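Kinesin-like protein Nod (Drosophila melanogaster, PDB 3DCB) is a microtubule-binding kinesin required to segregate non-exchange chromosomes in meiosis, represented here by its ATP-hydrolysing motor domain. Local coordinates at residues P49-K54 / D66-A71; G93-A98 / H234-I239; K108-G113 / P122-I127; I150-S155 / V224-K229. All coordinates share one frame; numbering follows the deposited sequence.

Interaction 1. Residues P49-K54 / D66-A71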
# COMPACT_ATOMS: atom_id res chain seq x y z
N PRO A 49 25.62 -8.73 7.21
CA PRO A 49 25.54 -10.19 7.19
C PRO A 49 24.57 -10.75 8.22
O PRO A 49 24.11 -11.89 8.10
CB PRO A 49 26.98 -10.61 7.47
CG PRO A 49 27.78 -9.52 6.85
CD PRO A 49 27.03 -8.28 7.32
N TRP A 50 24.26 -9.95 9.22
CA TRP A 50 23.36 -10.36 10.28
C TRP A 50 21.96 -9.75 10.11
O TRP A 50 21.11 -9.89 10.98
CB TRP A 50 23.95 -9.95 11.63
CG TRP A 50 24.22 -8.48 11.74
CD1 TRP A 50 23.29 -7.50 11.95
CD2 TRP A 50 25.48 -7.81 11.58
NE1 TRP A 50 23.89 -6.27 11.93
CE2 TRP A 50 25.24 -6.43 11.70
CE3 TRP A 50 26.79 -8.25 11.34
CZ2 TRP A 50 26.25 -5.47 11.59
CZ3 TRP A 50 27.81 -7.29 11.23
CH2 TRP A 50 27.53 -5.92 11.35
N SER A 51 21.74 -9.08 8.98
CA SER A 51 20.46 -8.46 8.69
C SER A 51 19.31 -9.40 8.97
O SER A 51 18.28 -9.01 9.52
CB SER A 51 20.36 -8.03 7.23
OG SER A 51 19.00 -7.82 6.89
N ASP A 52 19.50 -10.64 8.56
CA ASP A 52 18.49 -11.67 8.75
C ASP A 52 17.18 -11.23 8.11
O ASP A 52 16.09 -11.55 8.60
CB ASP A 52 18.31 -11.93 10.24
CG ASP A 52 17.88 -13.34 10.51
OD1 ASP A 52 18.44 -14.26 9.88
OD2 ASP A 52 16.97 -13.53 11.35
N GLY A 53 17.29 -10.49 7.01
CA GLY A 53 16.13 -10.01 6.27
C GLY A 53 15.27 -9.05 7.07
O GLY A 53 14.08 -8.91 6.80
N LYS A 54 15.86 -8.37 8.04
CA LYS A 54 15.10 -7.46 8.86
C LYS A 54 15.76 -6.13 9.17
O LYS A 54 15.08 -5.18 9.56
CB LYS A 54 14.74 -8.14 10.17
CG LYS A 54 13.75 -9.29 10.02
CD LYS A 54 13.46 -9.90 11.38
CE LYS A 54 12.39 -10.98 11.31
NZ LYS A 54 11.04 -10.45 10.91
N ASP A 66 10.50 -5.48 10.07
CA ASP A 66 10.03 -6.84 9.90
C ASP A 66 10.52 -7.42 8.59
O ASP A 66 10.57 -8.64 8.43
CB ASP A 66 8.51 -6.89 9.96
CG ASP A 66 7.96 -6.42 11.29
OD1 ASP A 66 7.62 -5.22 11.41
OD2 ASP A 66 7.88 -7.24 12.23
N HIS A 67 10.91 -6.55 7.67
CA HIS A 67 11.38 -6.98 6.37
C HIS A 67 12.25 -5.93 5.70
O HIS A 67 11.79 -4.82 5.44
CB HIS A 67 10.19 -7.26 5.45
CG HIS A 67 9.36 -8.43 5.87
ND1 HIS A 67 9.75 -9.74 5.64
CD2 HIS A 67 8.13 -8.50 6.45
CE1 HIS A 67 8.80 -10.56 6.06
NE2 HIS A 67 7.81 -9.83 6.55
N ALA A 68 13.50 -6.29 5.43
CA ALA A 68 14.43 -5.38 4.79
C ALA A 68 14.80 -6.01 3.46
O ALA A 68 15.64 -6.90 3.40
CB ALA A 68 15.67 -5.21 5.66
N PHE A 69 14.16 -5.57 2.38
CA PHE A 69 14.40 -6.14 1.06
C PHE A 69 15.41 -5.39 0.19
O PHE A 69 15.23 -4.22 -0.14
CB PHE A 69 13.09 -6.24 0.28
CG PHE A 69 12.01 -7.03 0.98
CD1 PHE A 69 12.21 -8.35 1.34
CD2 PHE A 69 10.77 -6.44 1.24
CE1 PHE A 69 11.19 -9.09 1.97
CE2 PHE A 69 9.75 -7.17 1.86
CZ PHE A 69 9.96 -8.49 2.22
N PRO A 70 16.51 -6.07 -0.19
CA PRO A 70 17.52 -5.43 -1.04
C PRO A 70 16.98 -5.36 -2.47
O PRO A 70 16.13 -6.15 -2.85
CB PRO A 70 18.73 -6.36 -0.92
CG PRO A 70 18.10 -7.70 -0.68
CD PRO A 70 16.98 -7.37 0.31
N ALA A 71 17.48 -4.40 -3.24
CA ALA A 71 17.05 -4.22 -4.62
C ALA A 71 17.09 -5.50 -5.44
O ALA A 71 16.51 -5.55 -6.52
CB ALA A 71 17.88 -3.12 -5.28
O HOH W 1 18.06 -7.65 4.67
O HOH W 2 12.45 -10.62 4.88
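The carbonyl oxygen of Gly-53 is gripped by three groups from the side of strand 67-69. Ala-68 N donates to Gly-53 O at 3.0 Å, coming from above the carbonyl plane (62° out of it) and so not along a lone pair. Water 2 donates to the same oxygen and also meets His-67 ND1 at 2.9 Å, lying in the plane of the imidazole at its edge. The third partner is weaker: His-67 CA turns its hydrogen toward Gly-53 O at 3.3 Å. Gly-53 reaches this position with a positive phi of 63°, which favours a glycine. The segment 49-54 is a loop of the small three-stranded antiparallel sheet beside the main sheet of the kinesin motor domain, whereas strand 67-69 pairs with strand 23-30 of the main sheet; the contact thus joins the two sheets. Lys-54 closes one end. Its chain runs extended and then bends at the last torsion (chi4 -66°), which swings NZ back to Asp-66 O at 3.1 Å. The Asp-66 carboxylate is near but not in contact, its OD2 4.7 Å from Lys-54 NZ, and its OD1 accepts from Ile-26 N. Ala-68 CB, whose bond from CA points toward segment 49-54, packs on Lys-54 C at 3.6 Å. At the other end Ser-51 OG is bonded to Ser-55 O, and beside it water 1 donates to Ala-68 O at 2.8 Å.

Interaction 2. Residues G93-A98 / H234-I239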
# COMPACT_ATOMS: atom_id res chain seq x y z
N GLY A 93 -11.71 -13.04 7.21
CA GLY A 93 -12.66 -11.98 7.50
C GLY A 93 -12.07 -10.67 8.00
O GLY A 93 -12.82 -9.71 8.22
N PHE A 94 -10.75 -10.60 8.16
CA PHE A 94 -10.12 -9.37 8.65
C PHE A 94 -9.85 -8.28 7.61
O PHE A 94 -9.60 -8.57 6.44
CB PHE A 94 -8.78 -9.68 9.34
CG PHE A 94 -8.91 -10.60 10.51
CD1 PHE A 94 -8.91 -11.98 10.33
CD2 PHE A 94 -9.05 -10.09 11.79
CE1 PHE A 94 -9.06 -12.84 11.40
CE2 PHE A 94 -9.20 -10.94 12.88
CZ PHE A 94 -9.21 -12.33 12.69
N GLN A 95 -9.90 -7.02 8.05
CA GLN A 95 -9.62 -5.89 7.16
C GLN A 95 -8.09 -5.75 7.07
O GLN A 95 -7.42 -5.75 8.10
CB GLN A 95 -10.22 -4.59 7.72
CG GLN A 95 -11.70 -4.66 8.15
CD GLN A 95 -12.61 -5.35 7.15
OE1 GLN A 95 -12.51 -5.09 5.95
NE2 GLN A 95 -13.49 -6.22 7.63
N CYS A 96 -7.55 -5.65 5.85
CA CYS A 96 -6.10 -5.51 5.67
C CYS A 96 -5.73 -4.31 4.81
O CYS A 96 -6.43 -3.98 3.86
CB CYS A 96 -5.50 -6.72 4.96
SG CYS A 96 -6.01 -8.32 5.57
N THR A 97 -4.59 -3.70 5.12
CA THR A 97 -4.14 -2.56 4.33
C THR A 97 -2.63 -2.58 4.08
O THR A 97 -1.86 -2.75 5.01
CB THR A 97 -4.50 -1.24 4.98
OG1 THR A 97 -5.91 -1.19 5.25
CG2 THR A 97 -4.15 -0.09 4.04
N ALA A 98 -2.23 -2.44 2.82
CA ALA A 98 -0.82 -2.41 2.47
C ALA A 98 -0.59 -1.01 1.88
O ALA A 98 -1.21 -0.64 0.88
CB ALA A 98 -0.49 -3.50 1.44
N HIS A 234 -18.17 -8.63 5.10
CA HIS A 234 -17.43 -7.77 4.19
C HIS A 234 -15.99 -7.56 4.64
O HIS A 234 -15.74 -6.82 5.59
CB HIS A 234 -18.12 -6.40 4.11
CG HIS A 234 -17.45 -5.44 3.18
ND1 HIS A 234 -18.01 -4.22 2.85
CD2 HIS A 234 -16.28 -5.50 2.50
CE1 HIS A 234 -17.23 -3.58 2.01
NE2 HIS A 234 -16.17 -4.34 1.78
N SER A 235 -15.03 -8.17 3.96
CA SER A 235 -13.64 -7.96 4.33
C SER A 235 -12.98 -7.24 3.17
O SER A 235 -13.39 -7.39 2.02
CB SER A 235 -12.91 -9.28 4.57
OG SER A 235 -12.70 -9.95 3.34
N ARG A 236 -11.96 -6.44 3.46
CA ARG A 236 -11.30 -5.74 2.38
C ARG A 236 -9.79 -5.63 2.49
O ARG A 236 -9.23 -5.65 3.57
CB ARG A 236 -11.93 -4.35 2.19
CG ARG A 236 -11.93 -3.46 3.40
CD ARG A 236 -13.03 -2.39 3.29
NE ARG A 236 -14.21 -2.71 4.10
CZ ARG A 236 -15.28 -1.93 4.20
NH1 ARG A 236 -15.31 -0.78 3.55
NH2 ARG A 236 -16.30 -2.28 4.97
N MET A 237 -9.14 -5.57 1.33
CA MET A 237 -7.70 -5.42 1.26
C MET A 237 -7.36 -4.16 0.48
O MET A 237 -7.53 -4.10 -0.74
CB MET A 237 -7.05 -6.61 0.55
CG MET A 237 -5.54 -6.48 0.52
SD MET A 237 -4.73 -7.89 -0.24
CE MET A 237 -4.51 -8.97 1.17
N ASN A 238 -6.85 -3.16 1.19
CA ASN A 238 -6.51 -1.89 0.58
C ASN A 238 -5.06 -1.82 0.12
O ASN A 238 -4.12 -2.05 0.89
CB ASN A 238 -6.77 -0.75 1.56
CG ASN A 238 -8.17 -0.78 2.14
OD1 ASN A 238 -9.16 -0.55 1.43
ND2 ASN A 238 -8.27 -1.04 3.45
N ILE A 239 -4.87 -1.50 -1.16
CA ILE A 239 -3.55 -1.35 -1.71
C ILE A 239 -3.40 0.18 -1.87
O ILE A 239 -4.08 0.80 -2.69
CB ILE A 239 -3.45 -2.08 -3.06
CG1 ILE A 239 -3.84 -3.55 -2.85
CG2 ILE A 239 -2.01 -2.02 -3.61
CD1 ILE A 239 -2.92 -4.30 -1.92
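Gln-95 and Arg-236 meet at the start of a parallel strand pair in the central sheet of this P-loop NTPase fold, where strand 96-102 runs toward the nucleotide-binding loop next to strand 234-241. The backbone ladder is regular. Cys-96 N gives a nearly linear bond to Arg-236 O (2.8 Å), Cys-96 O receives Asn-238 N, and Ala-98 N reaches Asn-238 O at 2.7 Å. The side-chain amide of Gln-95 continues the ladder just ahead of strand 96-98. Bent at chi2, the Gln-95 chain folds its amide back over segment 234-239, so that NE2 donates to a lone pair of His-234 O at 3.1 Å while OE1 takes weak bonds from Arg-236 N and NE. The guanidinium, its plane 82° from that amide, receives OE1 at its edge; one of its faces is covered by His-234 CE1, 3.3 Å above its plane. On the face carrying Cys-96 and Met-237, against helix 84-92, Cys-96 CB approaches Met-237 CG at 4.4 Å. On the face of Thr-97, Asn-238 is held through both ends of its amide: OD1 bonds Thr-225 OG1, and ND2, which also serves Ser-299 OG, donates to Thr-97 OG1 at 3.0 Å with that oxygen in the amide plane.

Interaction 3. Residues K108-G113 / P122-I127. With MG (magnesium ion), chain B; ANP (phosphoaminophosphonic acid-adenylate ester), chain C.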
# COMPACT_ATOMS: atom_id res chain seq x y z
N LYS A 108 7.39 2.66 -5.71
CA LYS A 108 6.16 2.45 -4.94
C LYS A 108 5.07 1.94 -5.87
O LYS A 108 4.45 0.90 -5.61
CB LYS A 108 5.70 3.76 -4.29
CG LYS A 108 6.64 4.27 -3.23
CD LYS A 108 6.11 5.50 -2.53
CE LYS A 108 6.03 6.73 -3.45
NZ LYS A 108 7.34 7.07 -4.04
N SER A 109 4.85 2.66 -6.96
CA SER A 109 3.85 2.26 -7.93
C SER A 109 4.13 0.91 -8.56
O SER A 109 3.22 0.11 -8.77
CB SER A 109 3.74 3.29 -9.03
OG SER A 109 2.68 4.17 -8.73
N TYR A 110 5.40 0.68 -8.87
CA TYR A 110 5.85 -0.55 -9.49
C TYR A 110 5.56 -1.71 -8.55
O TYR A 110 5.00 -2.73 -8.95
CB TYR A 110 7.35 -0.44 -9.76
CG TYR A 110 8.02 -1.73 -10.14
CD1 TYR A 110 7.89 -2.27 -11.43
CD2 TYR A 110 8.80 -2.42 -9.21
CE1 TYR A 110 8.52 -3.46 -11.78
CE2 TYR A 110 9.43 -3.62 -9.55
CZ TYR A 110 9.29 -4.13 -10.84
OH TYR A 110 9.95 -5.27 -11.19
N SER A 111 5.92 -1.53 -7.28
CA SER A 111 5.74 -2.53 -6.24
C SER A 111 4.30 -2.88 -5.91
O SER A 111 4.00 -4.02 -5.59
CB SER A 111 6.41 -2.07 -4.94
OG SER A 111 7.80 -2.01 -5.11
N MET A 112 3.42 -1.89 -5.96
CA MET A 112 2.04 -2.17 -5.59
C MET A 112 1.28 -2.75 -6.76
O MET A 112 0.27 -3.42 -6.59
CB MET A 112 1.38 -0.89 -5.09
CG MET A 112 2.06 -0.26 -3.87
SD MET A 112 2.07 -1.35 -2.44
CE MET A 112 3.73 -1.97 -2.57
N GLY A 113 1.80 -2.51 -7.96
CA GLY A 113 1.17 -3.03 -9.17
C GLY A 113 -0.04 -2.23 -9.59
O GLY A 113 -1.13 -2.77 -9.75
N PRO A 122 5.22 -10.92 -16.78
CA PRO A 122 4.87 -11.68 -15.57
C PRO A 122 5.75 -11.38 -14.36
O PRO A 122 5.25 -11.00 -13.30
CB PRO A 122 5.00 -13.13 -16.04
CG PRO A 122 4.57 -13.05 -17.46
CD PRO A 122 5.31 -11.82 -17.94
N GLU A 123 7.06 -11.56 -14.52
CA GLU A 123 8.00 -11.33 -13.44
C GLU A 123 8.05 -9.88 -12.96
O GLU A 123 8.77 -9.55 -12.02
CB GLU A 123 9.41 -11.79 -13.87
CG GLU A 123 9.85 -11.35 -15.26
CD GLU A 123 9.16 -12.13 -16.38
OE1 GLU A 123 8.61 -11.47 -17.30
OE2 GLU A 123 9.18 -13.38 -16.36
N HIS A 124 7.27 -9.01 -13.59
CA HIS A 124 7.24 -7.61 -13.19
C HIS A 124 5.91 -7.20 -12.57
O HIS A 124 5.77 -6.07 -12.11
CB HIS A 124 7.55 -6.73 -14.39
CG HIS A 124 8.98 -6.79 -14.82
ND1 HIS A 124 10.02 -6.29 -14.06
CD2 HIS A 124 9.55 -7.33 -15.93
CE1 HIS A 124 11.16 -6.52 -14.68
NE2 HIS A 124 10.91 -7.15 -15.82
N LEU A 125 4.95 -8.12 -12.55
CA LEU A 125 3.64 -7.83 -11.97
C LEU A 125 3.80 -7.47 -10.49
O LEU A 125 4.59 -8.09 -9.77
CB LEU A 125 2.72 -9.04 -12.12
CG LEU A 125 2.28 -9.47 -13.53
CD1 LEU A 125 1.57 -10.83 -13.44
CD2 LEU A 125 1.36 -8.42 -14.13
N GLY A 126 3.03 -6.49 -10.05
CA GLY A 126 3.09 -6.05 -8.67
C GLY A 126 2.16 -6.79 -7.73
O GLY A 126 1.45 -7.73 -8.11
N ILE A 127 2.15 -6.35 -6.47
CA ILE A 127 1.31 -6.96 -5.46
C ILE A 127 -0.16 -7.10 -5.86
O ILE A 127 -0.73 -8.19 -5.80
CB ILE A 127 1.38 -6.17 -4.14
CG1 ILE A 127 2.79 -6.29 -3.54
CG2 ILE A 127 0.33 -6.68 -3.17
CD1 ILE A 127 3.08 -5.36 -2.40
MG MG B . 3.62 6.19 -8.31
PG ANP C . 6.34 8.49 -7.58
O1G ANP C . 6.51 8.48 -6.12
O2G ANP C . 6.55 9.96 -8.13
O3G ANP C . 4.85 8.05 -7.95
PB ANP C . 7.33 5.84 -7.84
O1B ANP C . 7.74 5.79 -6.43
O2B ANP C . 5.81 5.31 -7.99
N3B ANP C . 7.46 7.46 -8.36
PA ANP C . 7.70 3.93 -9.73
O1A ANP C . 6.93 2.97 -8.93
O2A ANP C . 6.73 4.72 -10.71
O3A ANP C . 8.41 5.03 -8.74
O5' ANP C . 8.84 3.17 -10.54
C5' ANP C . 9.58 4.14 -11.32
C4' ANP C . 10.46 3.40 -12.33
O4' ANP C . 11.43 2.56 -11.64
C3' ANP C . 9.56 2.48 -13.21
O3' ANP C . 10.15 2.21 -14.46
C2' ANP C . 9.78 1.14 -12.43
O2' ANP C . 9.54 -0.00 -13.26
C1' ANP C . 11.30 1.20 -12.13
N9 ANP C . 11.63 0.25 -11.06
C8 ANP C . 11.55 0.48 -9.70
N7 ANP C . 11.77 -0.62 -9.04
C5 ANP C . 12.19 -1.58 -9.90
C6 ANP C . 12.57 -2.93 -9.79
N6 ANP C . 12.72 -3.51 -8.55
N1 ANP C . 12.78 -3.66 -10.92
C2 ANP C . 12.75 -3.07 -12.13
N3 ANP C . 12.38 -1.80 -12.29
C4 ANP C . 12.05 -1.04 -11.23
O HOH W 3 4.41 -3.36 -11.65
O HOH W 4 4.98 6.46 -10.32
O HOH W 5 3.11 6.51 -5.94
O HOH W 6 1.62 7.28 -9.17
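The helix that follows the P-loop is joined here to the turn that starts helix 127-140, with Tyr-110 and His-124 meeting at the edge of the nucleotide pocket. Lys-108 and Ser-109 serve the phosphates of the ATP analogue. Lys-108 NZ bridges the beta and gamma phosphates, bonding O1B at 2.7 Å and O1G at 2.6 Å, and Ser-109 OG is one of six ligands of the magnesium ion, with O3G, O2B and three waters. Tyr-110 N holds O1A of the alpha phosphate, while its side chain leaves the helix with CG opposite the backbone N (chi1 168°), which lays one ring face against the adenine, C4 lying 3.9 Å above the ring centre. The phenol oxygen then meets His-124 ND1 at 3.0 Å, at the edge of the imidazole. Replacing Tyr-110 by an alanine would probably leave His-124 ND1 without this mate and open a gap against one face of the adenine. Deeper in, Ile-127 N gives a straight bond to Ser-111 O (3.1 Å, 177°), and Met-112 CE touches Ile-127 CD1. Gly-113 and Gly-126 pack CA to CA at 3.6 Å, too close for a side chain on either. Because either Tyr-110 OH or His-124 ND1 could supply the proton, the bond suits either neutral tautomer of the histidine, and it probably limits how far the imidazole and the phenol against the base can turn.

Interaction 4. Residues I150-S155 / V224-K229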
# COMPACT_ATOMS: atom_id res chain seq x y z
N ILE A 150 -19.78 -16.39 -2.75
CA ILE A 150 -18.89 -15.27 -2.49
C ILE A 150 -18.77 -14.36 -3.71
O ILE A 150 -18.96 -14.80 -4.84
CB ILE A 150 -17.48 -15.79 -2.13
CG1 ILE A 150 -17.57 -16.77 -0.96
CG2 ILE A 150 -16.56 -14.65 -1.77
CD1 ILE A 150 -16.29 -17.54 -0.72
N GLN A 151 -18.46 -13.09 -3.49
CA GLN A 151 -18.30 -12.14 -4.59
C GLN A 151 -17.12 -11.19 -4.38
O GLN A 151 -17.00 -10.57 -3.33
CB GLN A 151 -19.57 -11.32 -4.77
CG GLN A 151 -19.47 -10.30 -5.88
CD GLN A 151 -19.35 -10.93 -7.25
OE1 GLN A 151 -18.29 -10.91 -7.87
NE2 GLN A 151 -20.45 -11.52 -7.71
N VAL A 152 -16.27 -11.08 -5.40
CA VAL A 152 -15.11 -10.21 -5.33
C VAL A 152 -15.41 -8.88 -6.01
O VAL A 152 -16.08 -8.84 -7.05
CB VAL A 152 -13.87 -10.87 -6.01
CG1 VAL A 152 -12.66 -9.93 -5.99
CG2 VAL A 152 -13.54 -12.16 -5.30
N TYR A 153 -14.95 -7.79 -5.41
CA TYR A 153 -15.18 -6.47 -5.98
C TYR A 153 -13.90 -5.67 -5.94
O TYR A 153 -12.94 -6.05 -5.27
CB TYR A 153 -16.21 -5.67 -5.19
CG TYR A 153 -17.54 -6.34 -4.98
CD1 TYR A 153 -17.69 -7.32 -4.00
CD2 TYR A 153 -18.66 -5.95 -5.71
CE1 TYR A 153 -18.93 -7.89 -3.75
CE2 TYR A 153 -19.90 -6.52 -5.47
CZ TYR A 153 -20.03 -7.48 -4.49
OH TYR A 153 -21.27 -8.03 -4.27
N ALA A 154 -13.92 -4.54 -6.63
CA ALA A 154 -12.77 -3.67 -6.67
C ALA A 154 -13.24 -2.23 -6.68
O ALA A 154 -14.24 -1.89 -7.31
CB ALA A 154 -11.94 -3.94 -7.90
N SER A 155 -12.54 -1.37 -5.94
CA SER A 155 -12.86 0.05 -5.89
C SER A 155 -11.54 0.77 -6.13
O SER A 155 -10.47 0.29 -5.74
CB SER A 155 -13.49 0.44 -4.55
OG SER A 155 -12.57 0.36 -3.48
N VAL A 224 -6.62 1.22 -4.31
CA VAL A 224 -7.39 0.21 -5.01
C VAL A 224 -7.71 -0.79 -3.91
O VAL A 224 -6.82 -1.35 -3.27
CB VAL A 224 -6.61 -0.48 -6.14
CG1 VAL A 224 -7.41 -1.67 -6.67
CG2 VAL A 224 -6.36 0.51 -7.29
N THR A 225 -9.00 -0.99 -3.67
CA THR A 225 -9.43 -1.92 -2.65
C THR A 225 -10.06 -3.13 -3.30
O THR A 225 -10.91 -3.01 -4.18
CB THR A 225 -10.48 -1.31 -1.72
OG1 THR A 225 -9.95 -0.16 -1.07
CG2 THR A 225 -10.90 -2.33 -0.67
N ILE A 226 -9.62 -4.31 -2.84
CA ILE A 226 -10.17 -5.57 -3.31
C ILE A 226 -11.16 -5.93 -2.23
O ILE A 226 -10.78 -6.08 -1.06
CB ILE A 226 -9.16 -6.70 -3.35
CG1 ILE A 226 -8.02 -6.35 -4.29
CG2 ILE A 226 -9.85 -7.99 -3.76
CD1 ILE A 226 -8.49 -6.01 -5.66
N HIS A 227 -12.42 -6.06 -2.62
CA HIS A 227 -13.48 -6.41 -1.68
C HIS A 227 -13.87 -7.87 -1.85
O HIS A 227 -14.01 -8.37 -2.98
CB HIS A 227 -14.72 -5.57 -1.95
CG HIS A 227 -14.48 -4.11 -1.89
ND1 HIS A 227 -14.67 -3.38 -0.74
CD2 HIS A 227 -14.02 -3.24 -2.82
CE1 HIS A 227 -14.33 -2.12 -0.95
NE2 HIS A 227 -13.94 -2.01 -2.21
N VAL A 228 -14.07 -8.54 -0.72
CA VAL A 228 -14.48 -9.93 -0.72
C VAL A 228 -15.72 -9.97 0.18
O VAL A 228 -15.61 -9.77 1.39
CB VAL A 228 -13.40 -10.83 -0.12
CG1 VAL A 228 -13.84 -12.28 -0.24
CG2 VAL A 228 -12.08 -10.61 -0.85
N LYS A 229 -16.88 -10.21 -0.42
CA LYS A 229 -18.15 -10.22 0.31
C LYS A 229 -18.96 -11.52 0.26
O LYS A 229 -18.92 -12.26 -0.73
CB LYS A 229 -19.05 -9.10 -0.22
CG LYS A 229 -18.51 -7.69 -0.08
CD LYS A 229 -19.57 -6.67 -0.53
CE LYS A 229 -19.04 -5.24 -0.50
NZ LYS A 229 -20.05 -4.26 -1.01
O HOH W 7 -10.72 1.93 -2.85
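Strands 151-155 and 224-229 run antiparallel, their axes approaching to 4.4 Å at an angle of 158°, and Gln-151 with Lys-229, Tyr-153 with His-227 and Ser-155 with Thr-225 form three hydrogen-bonded pairs. The central pair is short: Tyr-153 N to His-227 O and His-227 N to Tyr-153 O are both 2.7 Å. The strands belong to the mixed central sheet of the motor domain, where 221-229 lies between 151-159 and 234-241. Helix 127-140 packs on the face carrying Val-152, Ile-226 and Val-228; there Val-152 CG1 meets Ile-226 CG2 at 4.1 Å. The polar work is done on the other face. Lys-229, fully extended beyond CG, crosses the Tyr-153 ring at about a right angle, its CD 3.5 Å from Tyr-153 CE1. Its NZ ends 4.7 Å from the ring centroid and 11° off the normal, a cation-pi contact. His-227 lies with its edge along the backbone of strand 151-155 and with Thr-225 CG2 over one face. NE2 bonds Ser-155 OG at 3.0 Å, and ND1 is bonded to His-234 NE2 on the next strand. Water 7 lies near Ser-155 OG and donates to Thr-225 OG1, which is also bonded to Asn-238 OD1. A phenylalanine in place of His-227 would probably leave Ser-155 OG and His-234 NE2 without their imidazole partner, losing this side-chain link across the three strands. With both imidazole nitrogens bonded, the ring is fixed in its rotation, and the proton positions of the serine and the two histidines are likely to be coupled.

Interactions 2 and 4 are neighbours in the central sheet, their centres about 9 Å apart, because strands 221-229 and 234-241 follow one another and pair: Asn-238 OD1 meets Thr-225 OG1 at 2.7 Å, and Ile-239 N reaches Val-224 O at 2.9 Å. Interaction 2 leads toward the nucleotide site, since strand 96-102 runs to the P-loop, and Ile-239 CG2 packs on Met-112 CB of interaction 3 at 3.9 Å. The Ile-239 side chain is about 11 Å from the magnesium ion. Interaction 3 alone touches the ligand. Interaction 1 lies across the chain's centre from interaction 4, the two centres about 32 Å apart, and reaches the same sheet through strand 67-69.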